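Local coordinates for protein fructose-1,6-bisphosphatase/inositol-1-monophosphatase (Thermotoga maritima, PDB 2P3V) that hydrolyses phosphate monoesters such as fructose 1,6-bisphosphate and inositol 1-phosphate in a magnesium-dependent reaction, acting as a homotetramer, at residues W76-I81 with I96-V101; P80-I85 with G175-N180; I135-N140 with K210-M215; R188-V193 with F233-I238. All coordinates share one frame; numbering follows the deposited sequence.

Interaction 1: W76-I81 with I96-V101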
loop_
_atom_site.group_PDB
_atom_site.type_symbol
_atom_site.label_atom_id
_atom_site.label_comp_id
_atom_site.label_asym_id
_atom_site.label_seq_id
_atom_site.Cartn_x
_atom_site.Cartn_y
_atom_site.Cartn_z
ATOM N N TRP A 76 -29.765 -1.167 -6.383
ATOM C CA TRP A 76 -28.391 -1.195 -5.901
ATOM C C TRP A 76 -28.383 -1.851 -4.524
ATOM O O TRP A 76 -29.156 -1.472 -3.652
ATOM C CB TRP A 76 -27.824 0.223 -5.790
ATOM C CG TRP A 76 -27.762 0.968 -7.077
ATOM C CD1 TRP A 76 -28.799 1.559 -7.735
ATOM C CD2 TRP A 76 -26.595 1.208 -7.871
ATOM N NE1 TRP A 76 -28.352 2.157 -8.890
ATOM C CE2 TRP A 76 -27.001 1.956 -8.997
ATOM C CE3 TRP A 76 -25.242 0.862 -7.741
ATOM C CZ2 TRP A 76 -26.099 2.367 -9.990
ATOM C CZ3 TRP A 76 -24.345 1.270 -8.733
ATOM C CH2 TRP A 76 -24.781 2.014 -9.840
ATOM N N ILE A 77 -27.519 -2.843 -4.333
ATOM C CA ILE A 77 -27.424 -3.539 -3.048
ATOM C C ILE A 77 -26.171 -3.061 -2.327
ATOM O O ILE A 77 -25.050 -3.288 -2.788
ATOM C CB ILE A 77 -27.343 -5.076 -3.225
ATOM C CG1 ILE A 77 -28.430 -5.556 -4.190
ATOM C CG2 ILE A 77 -27.524 -5.755 -1.883
ATOM C CD1 ILE A 77 -29.823 -5.134 -3.790
ATOM N N ILE A 78 -26.360 -2.397 -1.193
ATOM C CA ILE A 78 -25.229 -1.881 -0.440
ATOM C C ILE A 78 -25.065 -2.557 0.904
ATOM O O ILE A 78 -26.040 -2.883 1.574
ATOM C CB ILE A 78 -25.368 -0.365 -0.159
ATOM C CG1 ILE A 78 -25.677 0.395 -1.445
ATOM C CG2 ILE A 78 -24.074 0.174 0.452
ATOM C CD1 ILE A 78 -25.887 1.878 -1.205
ATOM N N ASP A 79 -23.813 -2.778 1.273
ATOM C CA ASP A 79 -23.454 -3.338 2.561
ATOM C C ASP A 79 -22.249 -2.457 2.898
ATOM O O ASP A 79 -21.130 -2.722 2.461
ATOM C CB ASP A 79 -23.051 -4.812 2.435
ATOM C CG ASP A 79 -22.696 -5.440 3.781
ATOM O OD1 ASP A 79 -22.532 -6.684 3.841
ATOM O OD2 ASP A 79 -22.571 -4.695 4.779
ATOM N N PRO A 80 -22.480 -1.365 3.648
ATOM C CA PRO A 80 -21.432 -0.417 4.047
ATOM C C PRO A 80 -20.169 -1.033 4.642
ATOM O O PRO A 80 -19.071 -0.538 4.397
ATOM C CB PRO A 80 -22.156 0.504 5.026
ATOM C CG PRO A 80 -23.234 -0.393 5.590
ATOM C CD PRO A 80 -23.737 -1.083 4.363
ATOM N N ILE A 81 -20.318 -2.097 5.430
ATOM C CA ILE A 81 -19.158 -2.762 6.033
ATOM C C ILE A 81 -19.389 -4.254 6.253
ATOM O O ILE A 81 -20.179 -4.648 7.110
ATOM C CB ILE A 81 -18.790 -2.177 7.416
ATOM C CG1 ILE A 81 -18.580 -0.676 7.325
ATOM C CG2 ILE A 81 -17.516 -2.846 7.943
ATOM C CD1 ILE A 81 -18.234 -0.042 8.671
ATOM N N ILE A 96 -16.342 -3.255 1.681
ATOM C CA ILE A 96 -17.547 -2.531 1.317
ATOM C C ILE A 96 -18.085 -3.261 0.085
ATOM O O ILE A 96 -17.378 -3.456 -0.912
ATOM C CB ILE A 96 -17.239 -1.071 0.926
ATOM C CG1 ILE A 96 -16.517 -0.365 2.070
ATOM C CG2 ILE A 96 -18.534 -0.328 0.607
ATOM C CD1 ILE A 96 -16.081 1.038 1.731
ATOM N N SER A 97 -19.338 -3.672 0.148
ATOM C CA SER A 97 -19.932 -4.375 -0.973
ATOM C C SER A 97 -21.029 -3.584 -1.697
ATOM O O SER A 97 -21.858 -2.896 -1.072
ATOM C CB SER A 97 -20.495 -5.704 -0.492
ATOM O OG SER A 97 -21.190 -6.349 -1.536
ATOM N N LEU A 98 -21.026 -3.687 -3.022
ATOM C CA LEU A 98 -22.027 -3.009 -3.818
ATOM C C LEU A 98 -22.324 -3.841 -5.051
ATOM O O LEU A 98 -21.401 -4.311 -5.720
ATOM C CB LEU A 98 -21.544 -1.622 -4.243
ATOM C CG LEU A 98 -22.505 -0.886 -5.185
ATOM C CD1 LEU A 98 -23.823 -0.620 -4.484
ATOM C CD2 LEU A 98 -21.888 0.419 -5.634
ATOM N N ALA A 99 -23.614 -4.031 -5.333
ATOM C CA ALA A 99 -24.044 -4.793 -6.499
ATOM C C ALA A 99 -25.150 -4.035 -7.209
ATOM O O ALA A 99 -25.917 -3.310 -6.579
ATOM C CB ALA A 99 -24.554 -6.162 -6.081
ATOM N N TYR A 100 -25.212 -4.177 -8.526
ATOM C CA TYR A 100 -26.270 -3.542 -9.289
ATOM C C TYR A 100 -27.092 -4.653 -9.913
ATOM O O TYR A 100 -26.586 -5.472 -10.685
ATOM C CB TYR A 100 -25.722 -2.641 -10.393
ATOM C CG TYR A 100 -26.809 -2.109 -11.302
ATOM C CD1 TYR A 100 -27.806 -1.261 -10.809
ATOM C CD2 TYR A 100 -26.882 -2.507 -12.640
ATOM C CE1 TYR A 100 -28.854 -0.827 -11.618
ATOM C CE2 TYR A 100 -27.929 -2.077 -13.462
ATOM C CZ TYR A 100 -28.912 -1.240 -12.942
ATOM O OH TYR A 100 -29.961 -0.830 -13.745
ATOM N N VAL A 101 -28.367 -4.685 -9.558
ATOM C CA VAL A 101 -29.276 -5.687 -10.076
ATOM C C VAL A 101 -30.264 -4.978 -10.981
ATOM O O VAL A 101 -30.813 -3.939 -10.618
ATOM C CB VAL A 101 -30.027 -6.369 -8.930
ATOM C CG1 VAL A 101 -30.842 -7.519 -9.460
ATOM C CG2 VAL A 101 -29.037 -6.843 -7.873
HETATM O O HOH W 1 -23.697 -5.525 -1.755
#
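Ile77 and Asp79 face Ala99 and Ser97 as the two hydrogen-bonded pairs of an antiparallel strand pairing, and four backbone bonds join the segments. The straightest runs from Ile77 N to Ala99 O (2.8 Å, 169° at the hydrogen); the return bond from Ala99 N lies in the plane of the Ile77 carbonyl, on a lone pair. Asp79 and Ser97 exchange a slightly longer pair.

Apolar contacts fall on both faces of the sheet. On the face of Trp76, Ile78, Leu98 and Tyr100, the indole is met from two directions: Tyr100 CD1 lies over the centre of one face, 3.8 Å from CE2, with the ring planes inclined at 51°, while Leu98 CD1 sits at the indole edge, 3.8 Å from CE3. With CG anti to the backbone N (chi1 175°), the Leu98 branch is carried towards segment 76-81, where CD1 also reaches Ile78 CG1 at 3.7 Å. Helices 2-21 and 40-56 pack against this side. On the other face, Ile77 CG1 touches Val101 CG2.

The polar contact there runs through a water that donates to Ile77 O (2.8 Å) and lies 2.6 Å from Ser97 OG.

Asp79, a magnesium ligand, and Ile81, which also belongs to that metal site, stand where this pairing ends and the chain turns at Pro80. The doubly bonded Asp79-Ser97 pair would hold in place the backbone from which the metal-binding carboxylate projects.

Interaction 2: P80-I85 with G175-N180. With SRT (S,R meso-tartaric acid), chain E.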
loop_
_atom_site.group_PDB
_atom_site.type_symbol
_atom_site.label_atom_id
_atom_site.label_comp_id
_atom_site.label_asym_id
_atom_site.label_seq_id
_atom_site.Cartn_x
_atom_site.Cartn_y
_atom_site.Cartn_z
ATOM N N PRO A 80 -22.480 -1.365 3.648
ATOM C CA PRO A 80 -21.432 -0.417 4.047
ATOM C C PRO A 80 -20.169 -1.033 4.642
ATOM O O PRO A 80 -19.071 -0.538 4.397
ATOM C CB PRO A 80 -22.156 0.504 5.026
ATOM C CG PRO A 80 -23.234 -0.393 5.590
ATOM C CD PRO A 80 -23.737 -1.083 4.363
ATOM N N ILE A 81 -20.318 -2.097 5.430
ATOM C CA ILE A 81 -19.158 -2.762 6.033
ATOM C C ILE A 81 -19.389 -4.254 6.253
ATOM O O ILE A 81 -20.179 -4.648 7.110
ATOM C CB ILE A 81 -18.790 -2.177 7.416
ATOM C CG1 ILE A 81 -18.580 -0.676 7.325
ATOM C CG2 ILE A 81 -17.516 -2.846 7.943
ATOM C CD1 ILE A 81 -18.234 -0.042 8.671
ATOM N N ASP A 82 -18.704 -5.088 5.484
ATOM C CA ASP A 82 -18.848 -6.522 5.664
ATOM C C ASP A 82 -17.620 -6.945 6.471
ATOM O O ASP A 82 -16.493 -6.829 5.999
ATOM C CB ASP A 82 -18.889 -7.219 4.312
ATOM C CG ASP A 82 -19.101 -8.709 4.437
ATOM O OD1 ASP A 82 -19.067 -9.212 5.578
ATOM O OD2 ASP A 82 -19.293 -9.380 3.396
ATOM N N GLY A 83 -17.846 -7.414 7.694
ATOM C CA GLY A 83 -16.753 -7.800 8.569
ATOM C C GLY A 83 -16.624 -6.705 9.615
ATOM O O GLY A 83 -15.528 -6.321 10.030
ATOM N N THR A 84 -17.775 -6.193 10.034
ATOM C CA THR A 84 -17.846 -5.130 11.020
ATOM C C THR A 84 -17.010 -5.479 12.240
ATOM O O THR A 84 -16.301 -4.632 12.794
ATOM C CB THR A 84 -19.293 -4.895 11.463
ATOM O OG1 THR A 84 -20.171 -5.090 10.344
ATOM C CG2 THR A 84 -19.456 -3.467 11.980
ATOM N N ILE A 85 -17.096 -6.733 12.663
ATOM C CA ILE A 85 -16.335 -7.181 13.817
ATOM C C ILE A 85 -14.846 -7.006 13.557
ATOM O O ILE A 85 -14.127 -6.443 14.394
ATOM C CB ILE A 85 -16.648 -8.644 14.141
ATOM C CG1 ILE A 85 -18.119 -8.751 14.574
ATOM C CG2 ILE A 85 -15.677 -9.171 15.206
ATOM C CD1 ILE A 85 -18.574 -10.165 14.929
ATOM N N GLY A 175 -13.438 -13.759 8.157
ATOM C CA GLY A 175 -14.273 -12.733 8.756
ATOM C C GLY A 175 -14.964 -11.673 7.910
ATOM O O GLY A 175 -15.513 -10.717 8.471
ATOM N N SER A 176 -14.925 -11.803 6.584
ATOM C CA SER A 176 -15.619 -10.862 5.697
ATOM C C SER A 176 -16.238 -11.690 4.564
ATOM O O SER A 176 -15.542 -12.127 3.663
ATOM C CB SER A 176 -14.650 -9.815 5.135
ATOM O OG SER A 176 -15.343 -8.855 4.343
ATOM N N ALA A 177 -17.546 -11.905 4.611
ATOM C CA ALA A 177 -18.223 -12.738 3.616
ATOM C C ALA A 177 -18.012 -12.396 2.153
ATOM O O ALA A 177 -17.623 -13.265 1.369
ATOM C CB ALA A 177 -19.710 -12.786 3.914
ATOM N N ALA A 178 -18.280 -11.146 1.779
ATOM C CA ALA A 178 -18.141 -10.709 0.387
ATOM C C ALA A 178 -16.734 -10.948 -0.152
ATOM O O ALA A 178 -16.545 -11.498 -1.234
ATOM C CB ALA A 178 -18.499 -9.240 0.270
ATOM N N LEU A 179 -15.749 -10.537 0.626
ATOM C CA LEU A 179 -14.356 -10.677 0.253
ATOM C C LEU A 179 -13.987 -12.141 0.010
ATOM O O LEU A 179 -13.394 -12.492 -1.012
ATOM C CB LEU A 179 -13.503 -10.094 1.378
ATOM C CG LEU A 179 -11.997 -10.005 1.207
ATOM C CD1 LEU A 179 -11.661 -9.081 0.058
ATOM C CD2 LEU A 179 -11.399 -9.486 2.486
ATOM N N ASN A 180 -14.347 -12.984 0.970
ATOM C CA ASN A 180 -14.069 -14.411 0.928
ATOM C C ASN A 180 -14.637 -15.003 -0.359
ATOM O O ASN A 180 -13.993 -15.830 -1.015
ATOM C CB ASN A 180 -14.694 -15.079 2.162
ATOM C CG ASN A 180 -13.875 -16.253 2.687
ATOM O OD1 ASN A 180 -13.910 -16.561 3.887
ATOM N ND2 ASN A 180 -13.157 -16.929 1.793
HETATM O O1 SRT E . -19.827 -15.370 7.184
HETATM O O11 SRT E . -21.428 -13.688 7.452
HETATM C C1 SRT E . -20.471 -14.384 7.842
HETATM C C2 SRT E . -19.843 -14.185 9.230
HETATM O O2 SRT E . -20.621 -13.160 9.801
HETATM C C3 SRT E . -18.329 -13.753 9.081
HETATM O O3 SRT E . -17.500 -14.743 8.358
HETATM C C4 SRT E . -17.775 -13.575 10.492
HETATM O O4 SRT E . -18.092 -12.398 10.969
HETATM O O41 SRT E . -17.127 -14.403 11.071
#
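Asp82 reaches across to the first turn of helix 177-186 and grips it with both carboxylate oxygens. The tight part of the contact is here: OD2 accepts a nearly straight bond from Ala178 N (2.6 Å, 170°), met on the syn side but 32° out of the carboxylate plane, while OD1 takes a weak, bent one from Ala177 N at 3.2 Å. With CG anti to the backbone N (chi1 -177°), the carboxylate is carried out to these amides, and Ala178 CB packs 3.2 Å from OD2. At the backbone of the same aspartate, Ser176 OG donates to Asp82 O (2.9 Å) from above the carbonyl plane; Ser95 OG is a second partner of this hydroxyl.

Towards the partly exposed Gly83, backbone meets backbone, close at one point: Gly83 CA lies 3.2 Å from Gly175 O. The positive phi of both glycines suits residues without CB. Beyond them is a bound meso-tartrate, whose O3 approaches Gly175 CA to 3.8 Å; it is hydrogen-bonded to Arg172 NH2 of a second subunit.

Asp82 is a probable ligand of the second magnesium, and Asp82, Gly83 and Ala177 probably contact substrate. The paired amide bonds restrict rotation of the carboxylate, consistent with a fixed spacing between segment 81-84 and the helix start.

Interaction 3: I135-N140 with K210-M215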
loop_
_atom_site.group_PDB
_atom_site.type_symbol
_atom_site.label_atom_id
_atom_site.label_comp_id
_atom_site.label_asym_id
_atom_site.label_seq_id
_atom_site.Cartn_x
_atom_site.Cartn_y
_atom_site.Cartn_z
ATOM N N ILE A 135 -9.035 -12.143 -13.190
ATOM C CA ILE A 135 -8.902 -13.196 -12.197
ATOM C C ILE A 135 -9.768 -14.391 -12.596
ATOM O O ILE A 135 -10.848 -14.223 -13.162
ATOM C CB ILE A 135 -9.307 -12.710 -10.776
ATOM C CG1 ILE A 135 -10.679 -12.035 -10.808
ATOM C CG2 ILE A 135 -8.247 -11.774 -10.229
ATOM C CD1 ILE A 135 -11.260 -11.768 -9.442
ATOM N N ARG A 136 -9.278 -15.597 -12.320
ATOM C CA ARG A 136 -10.009 -16.824 -12.640
ATOM C C ARG A 136 -9.904 -17.766 -11.460
ATOM O O ARG A 136 -8.922 -17.708 -10.717
ATOM C CB ARG A 136 -9.422 -17.506 -13.881
ATOM C CG ARG A 136 -9.574 -16.696 -15.157
ATOM C CD ARG A 136 -9.535 -17.581 -16.397
ATOM N NE ARG A 136 -9.996 -16.866 -17.591
ATOM C CZ ARG A 136 -10.335 -17.449 -18.738
ATOM N NH1 ARG A 136 -10.268 -18.771 -18.862
ATOM N NH2 ARG A 136 -10.751 -16.711 -19.761
ATOM N N VAL A 137 -10.912 -18.618 -11.274
ATOM C CA VAL A 137 -10.875 -19.573 -10.175
ATOM C C VAL A 137 -9.667 -20.483 -10.376
ATOM O O VAL A 137 -9.002 -20.440 -11.411
ATOM C CB VAL A 137 -12.135 -20.457 -10.105
ATOM C CG1 VAL A 137 -13.365 -19.600 -9.936
ATOM C CG2 VAL A 137 -12.227 -21.328 -11.345
ATOM N N SER A 138 -9.397 -21.310 -9.378
ATOM C CA SER A 138 -8.259 -22.209 -9.425
ATOM C C SER A 138 -8.493 -23.438 -10.273
ATOM O O SER A 138 -9.586 -23.674 -10.790
ATOM C CB SER A 138 -7.885 -22.651 -8.011
ATOM O OG SER A 138 -8.886 -23.498 -7.478
ATOM N N GLU A 139 -7.437 -24.226 -10.402
ATOM C CA GLU A 139 -7.477 -25.453 -11.167
ATOM C C GLU A 139 -7.176 -26.617 -10.235
ATOM O O GLU A 139 -6.804 -27.693 -10.692
ATOM C CB GLU A 139 -6.444 -25.411 -12.289
ATOM C CG GLU A 139 -6.577 -24.218 -13.231
ATOM C CD GLU A 139 -5.447 -24.155 -14.257
ATOM O OE1 GLU A 139 -4.263 -24.169 -13.845
ATOM O OE2 GLU A 139 -5.742 -24.089 -15.472
ATOM N N ASN A 140 -7.313 -26.395 -8.928
ATOM C CA ASN A 140 -7.078 -27.457 -7.952
ATOM C C ASN A 140 -8.270 -28.402 -8.077
ATOM O O ASN A 140 -9.360 -28.092 -7.601
ATOM C CB ASN A 140 -6.992 -26.881 -6.531
ATOM C CG ASN A 140 -5.774 -25.987 -6.333
ATOM O OD1 ASN A 140 -4.733 -26.210 -6.943
ATOM N ND2 ASN A 140 -5.893 -24.986 -5.464
ATOM N N LYS A 210 -18.923 -16.170 -10.534
ATOM C CA LYS A 210 -19.428 -16.690 -11.810
ATOM C C LYS A 210 -18.648 -16.165 -12.999
ATOM O O LYS A 210 -18.380 -16.908 -13.939
ATOM C CB LYS A 210 -20.918 -16.375 -11.990
ATOM C CG LYS A 210 -21.831 -17.353 -11.253
ATOM C CD LYS A 210 -23.300 -17.110 -11.574
ATOM C CE LYS A 210 -24.198 -18.210 -10.991
ATOM N NZ LYS A 210 -25.646 -18.032 -11.351
ATOM N N GLU A 211 -18.281 -14.889 -12.965
ATOM C CA GLU A 211 -17.508 -14.307 -14.061
ATOM C C GLU A 211 -16.054 -14.764 -13.996
ATOM O O GLU A 211 -15.305 -14.644 -14.965
ATOM C CB GLU A 211 -17.587 -12.783 -14.013
ATOM C CG GLU A 211 -18.921 -12.266 -14.486
ATOM C CD GLU A 211 -19.143 -12.506 -15.978
ATOM O OE1 GLU A 211 -20.306 -12.650 -16.396
ATOM O OE2 GLU A 211 -18.156 -12.533 -16.741
ATOM N N ALA A 212 -15.675 -15.297 -12.840
ATOM C CA ALA A 212 -14.329 -15.793 -12.605
ATOM C C ALA A 212 -14.213 -17.234 -13.085
ATOM O O ALA A 212 -13.123 -17.807 -13.096
ATOM C CB ALA A 212 -14.011 -15.717 -11.131
ATOM N N GLY A 213 -15.344 -17.817 -13.473
ATOM C CA GLY A 213 -15.355 -19.186 -13.961
ATOM C C GLY A 213 -15.856 -20.173 -12.930
ATOM O O GLY A 213 -15.953 -21.371 -13.200
ATOM N N GLY A 214 -16.186 -19.666 -11.748
ATOM C CA GLY A 214 -16.657 -20.520 -10.674
ATOM C C GLY A 214 -18.092 -21.007 -10.762
ATOM O O GLY A 214 -18.824 -20.707 -11.711
ATOM N N MET A 215 -18.484 -21.757 -9.738
ATOM C CA MET A 215 -19.812 -22.338 -9.634
ATOM C C MET A 215 -20.453 -21.936 -8.300
ATOM O O MET A 215 -19.837 -22.073 -7.247
ATOM C CB MET A 215 -19.667 -23.861 -9.703
ATOM C CG MET A 215 -20.954 -24.639 -9.825
ATOM S SD MET A 215 -20.605 -26.403 -9.845
ATOM C CE MET A 215 -19.840 -26.632 -11.424
#
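Val137 is the side chain that fills the contact, lying against the turn that follows helix 203-211. Its CB is 4.1 Å from Ala212 O, and the two methyls then part over the turn. CG1, anti to the carbonyl carbon (chi1 -59°), does most of the touching: it rests 3.4 Å from Gly214 N and 3.5 Å from Gly214 CA, and on another side meets the methyl CB of Ala212 at 4.1 Å. CG2, placed between the backbone N and the carbonyl carbon, is 4.0 Å from Ala212 O, and both methyls touch the carbonyl carbon of Gly213.

The backbone of the same residue supplies the polar link. Val137 N donates to Ala212 O (3.0 Å, 158° at the hydrogen), approaching at a tilt of 33° to the carbonyl plane, and Arg136 CA makes a CA-H...O contact of 3.3 Å with that oxygen. One carbonyl thus receives both an N-H and a C-H from consecutive residues.

The turn itself is a Schellman motif, with Gly213 at positive phi as the helix ends. Ala212 is buried and packs against Ala128 of the neighbouring strand, whereas Arg136 and Gly213 are exposed. The contact is remote from the metal and substrate sites and joins the loop after strand 133-135 to the C-terminal end of helix 203-211. Its chemistry is that of a helix terminus closed from outside: a carbonyl of the terminating turn is given an amide donor by the loop, and a valine methyl covers the glycine backbone beside it.

Interaction 4: R188-V193 with F233-I238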
loop_
_atom_site.group_PDB
_atom_site.type_symbol
_atom_site.label_atom_id
_atom_site.label_comp_id
_atom_site.label_asym_id
_atom_site.label_seq_id
_atom_site.Cartn_x
_atom_site.Cartn_y
_atom_site.Cartn_z
ATOM N N ARG A 188 -7.770 -17.502 -4.620
ATOM C CA ARG A 188 -6.986 -17.566 -3.382
ATOM C C ARG A 188 -7.435 -18.695 -2.458
ATOM O O ARG A 188 -6.713 -19.086 -1.534
ATOM C CB ARG A 188 -7.061 -16.220 -2.655
ATOM C CG ARG A 188 -6.486 -15.080 -3.493
ATOM C CD ARG A 188 -6.615 -13.746 -2.795
ATOM N NE ARG A 188 -5.595 -12.811 -3.258
ATOM C CZ ARG A 188 -5.321 -11.659 -2.656
ATOM N NH1 ARG A 188 -5.998 -11.296 -1.574
ATOM N NH2 ARG A 188 -4.347 -10.887 -3.105
ATOM N N VAL A 189 -8.643 -19.192 -2.699
ATOM C CA VAL A 189 -9.206 -20.320 -1.960
ATOM C C VAL A 189 -9.994 -21.075 -3.020
ATOM O O VAL A 189 -10.375 -20.497 -4.042
ATOM C CB VAL A 189 -10.123 -19.889 -0.797
ATOM C CG1 VAL A 189 -9.274 -19.323 0.341
ATOM C CG2 VAL A 189 -11.146 -18.874 -1.278
ATOM N N ASP A 190 -10.236 -22.362 -2.798
ATOM C CA ASP A 190 -10.916 -23.151 -3.813
ATOM C C ASP A 190 -12.410 -23.281 -3.577
ATOM O O ASP A 190 -13.158 -23.683 -4.469
ATOM C CB ASP A 190 -10.233 -24.521 -3.915
ATOM C CG ASP A 190 -8.709 -24.407 -4.044
ATOM O OD1 ASP A 190 -8.230 -23.787 -5.013
ATOM O OD2 ASP A 190 -7.985 -24.938 -3.181
ATOM N N PHE A 191 -12.845 -22.938 -2.370
ATOM C CA PHE A 191 -14.265 -22.983 -2.049
ATOM C C PHE A 191 -14.594 -22.177 -0.802
ATOM O O PHE A 191 -13.746 -21.972 0.075
ATOM C CB PHE A 191 -14.756 -24.441 -1.921
ATOM C CG PHE A 191 -14.239 -25.179 -0.704
ATOM C CD1 PHE A 191 -14.797 -24.959 0.557
ATOM C CD2 PHE A 191 -13.232 -26.136 -0.834
ATOM C CE1 PHE A 191 -14.364 -25.690 1.676
ATOM C CE2 PHE A 191 -12.792 -26.872 0.273
ATOM C CZ PHE A 191 -13.364 -26.645 1.533
ATOM N N PHE A 192 -15.830 -21.701 -0.750
ATOM C CA PHE A 192 -16.299 -20.899 0.369
ATOM C C PHE A 192 -17.733 -21.280 0.731
ATOM O O PHE A 192 -18.634 -21.218 -0.106
ATOM C CB PHE A 192 -16.218 -19.406 0.020
ATOM C CG PHE A 192 -16.825 -18.507 1.063
ATOM C CD1 PHE A 192 -16.373 -18.545 2.383
ATOM C CD2 PHE A 192 -17.857 -17.628 0.731
ATOM C CE1 PHE A 192 -16.946 -17.714 3.364
ATOM C CE2 PHE A 192 -18.431 -16.800 1.695
ATOM C CZ PHE A 192 -17.974 -16.842 3.013
ATOM N N VAL A 193 -17.923 -21.667 1.991
ATOM C CA VAL A 193 -19.213 -22.086 2.508
ATOM C C VAL A 193 -19.763 -21.071 3.498
ATOM O O VAL A 193 -19.066 -20.650 4.410
ATOM C CB VAL A 193 -19.085 -23.436 3.210
ATOM C CG1 VAL A 193 -20.419 -23.852 3.767
ATOM C CG2 VAL A 193 -18.573 -24.467 2.234
ATOM N N PHE A 233 -19.601 -21.405 -2.797
ATOM C CA PHE A 233 -18.860 -20.829 -3.914
ATOM C C PHE A 233 -17.621 -21.701 -4.106
ATOM O O PHE A 233 -16.933 -22.023 -3.136
ATOM C CB PHE A 233 -18.409 -19.398 -3.603
ATOM C CG PHE A 233 -19.529 -18.458 -3.227
ATOM C CD1 PHE A 233 -20.191 -18.591 -2.012
ATOM C CD2 PHE A 233 -19.889 -17.413 -4.072
ATOM C CE1 PHE A 233 -21.191 -17.695 -1.644
ATOM C CE2 PHE A 233 -20.884 -16.516 -3.710
ATOM C CZ PHE A 233 -21.536 -16.655 -2.495
ATOM N N SER A 234 -17.327 -22.089 -5.342
ATOM C CA SER A 234 -16.152 -22.926 -5.578
ATOM C C SER A 234 -15.590 -22.706 -6.961
ATOM O O SER A 234 -16.115 -21.910 -7.743
ATOM C CB SER A 234 -16.504 -24.400 -5.459
ATOM O OG SER A 234 -16.936 -24.892 -6.714
ATOM N N ASN A 235 -14.530 -23.438 -7.272
ATOM C CA ASN A 235 -13.913 -23.325 -8.576
ATOM C C ASN A 235 -14.592 -24.277 -9.567
ATOM O O ASN A 235 -14.145 -24.450 -10.703
ATOM C CB ASN A 235 -12.412 -23.604 -8.464
ATOM C CG ASN A 235 -12.110 -24.994 -7.980
ATOM O OD1 ASN A 235 -12.973 -25.681 -7.438
ATOM N ND2 ASN A 235 -10.868 -25.414 -8.158
ATOM N N GLY A 236 -15.692 -24.880 -9.131
ATOM C CA GLY A 236 -16.422 -25.784 -9.996
ATOM C C GLY A 236 -15.852 -27.186 -10.074
ATOM O O GLY A 236 -16.587 -28.143 -10.310
ATOM N N LEU A 237 -14.547 -27.318 -9.868
ATOM C CA LEU A 237 -13.888 -28.620 -9.941
ATOM C C LEU A 237 -14.122 -29.548 -8.739
ATOM O O LEU A 237 -14.262 -30.759 -8.914
ATOM C CB LEU A 237 -12.384 -28.427 -10.146
ATOM C CG LEU A 237 -11.971 -27.558 -11.338
ATOM C CD1 LEU A 237 -10.460 -27.424 -11.345
ATOM C CD2 LEU A 237 -12.461 -28.167 -12.643
ATOM N N ILE A 238 -14.161 -28.995 -7.529
ATOM C CA ILE A 238 -14.368 -29.809 -6.327
ATOM C C ILE A 238 -15.722 -29.579 -5.657
ATOM O O ILE A 238 -15.953 -30.025 -4.532
ATOM C CB ILE A 238 -13.256 -29.549 -5.276
ATOM C CG1 ILE A 238 -12.916 -28.059 -5.225
ATOM C CG2 ILE A 238 -12.010 -30.370 -5.610
ATOM C CD1 ILE A 238 -14.043 -27.178 -4.763
#
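The side chains of Phe192 and Phe233 run alongside each other, their rings set obliquely, with centroids 5.8 Å apart and planes at 38°. At the edge of the Phe233 ring, in its plane, sits Phe192 O, while Phe192 CD2 meets Phe233 CD1 at 3.7 Å. This pair belongs to an antiparallel strand pairing, 191-194 with 231-234, in a mixed five-stranded sheet. Helix 177-186 covers the face carrying both rings, and Phe192 lies close to a bound meso-tartrate.

The opposite face carries Phe191 and Ser234. With Phe191 CG between the backbone N and the carbonyl carbon (chi1 70°), the ring turns towards helix 157-164; CB meets Ser234 CB and Ile238 CD1 (4.0 Å), and CD2 lies near that methyl.

Phe192 and Phe233 form a hydrogen-bonded pair: Phe192 N donates to Phe233 O at 2.6 Å, and Phe233 N returns an almost straight bond to Phe192 O (176°). Where the strands part, Asn235 N gives Asp190 O a weak bond; Asp190 OD1 is bonded by Ser138 OG and Asn140 ND2, and Asn235 ND2 bonds Asn140 O and, weakly, Ser138 OG. An ST turn follows, Ser234 OG accepting from Gly236 N at 2.7 Å.

Interactions 1, 2 and 4 are buried, whereas interaction 3 lies partly at the surface. Interactions 1 and 4 are both antiparallel strand pairings, but in different sheets, seven-stranded and five-stranded, with centres about 22 Å apart. Interaction 2 shares Pro80 and Ile81 with interaction 1 and lies between the sheets: Ser97 CB touches Ala178 CB at 4.1 Å, and Phe192 of interaction 4 packs on the helix of 175-180. There a carboxylate binding helix amides replaces the regular strand bonding. Interaction 3, a loop closing a helix end, adjoins interaction 4: polar side chains of 135-140 reach into it, and Glu139 C packs 3.6 Å from Leu237 CD1.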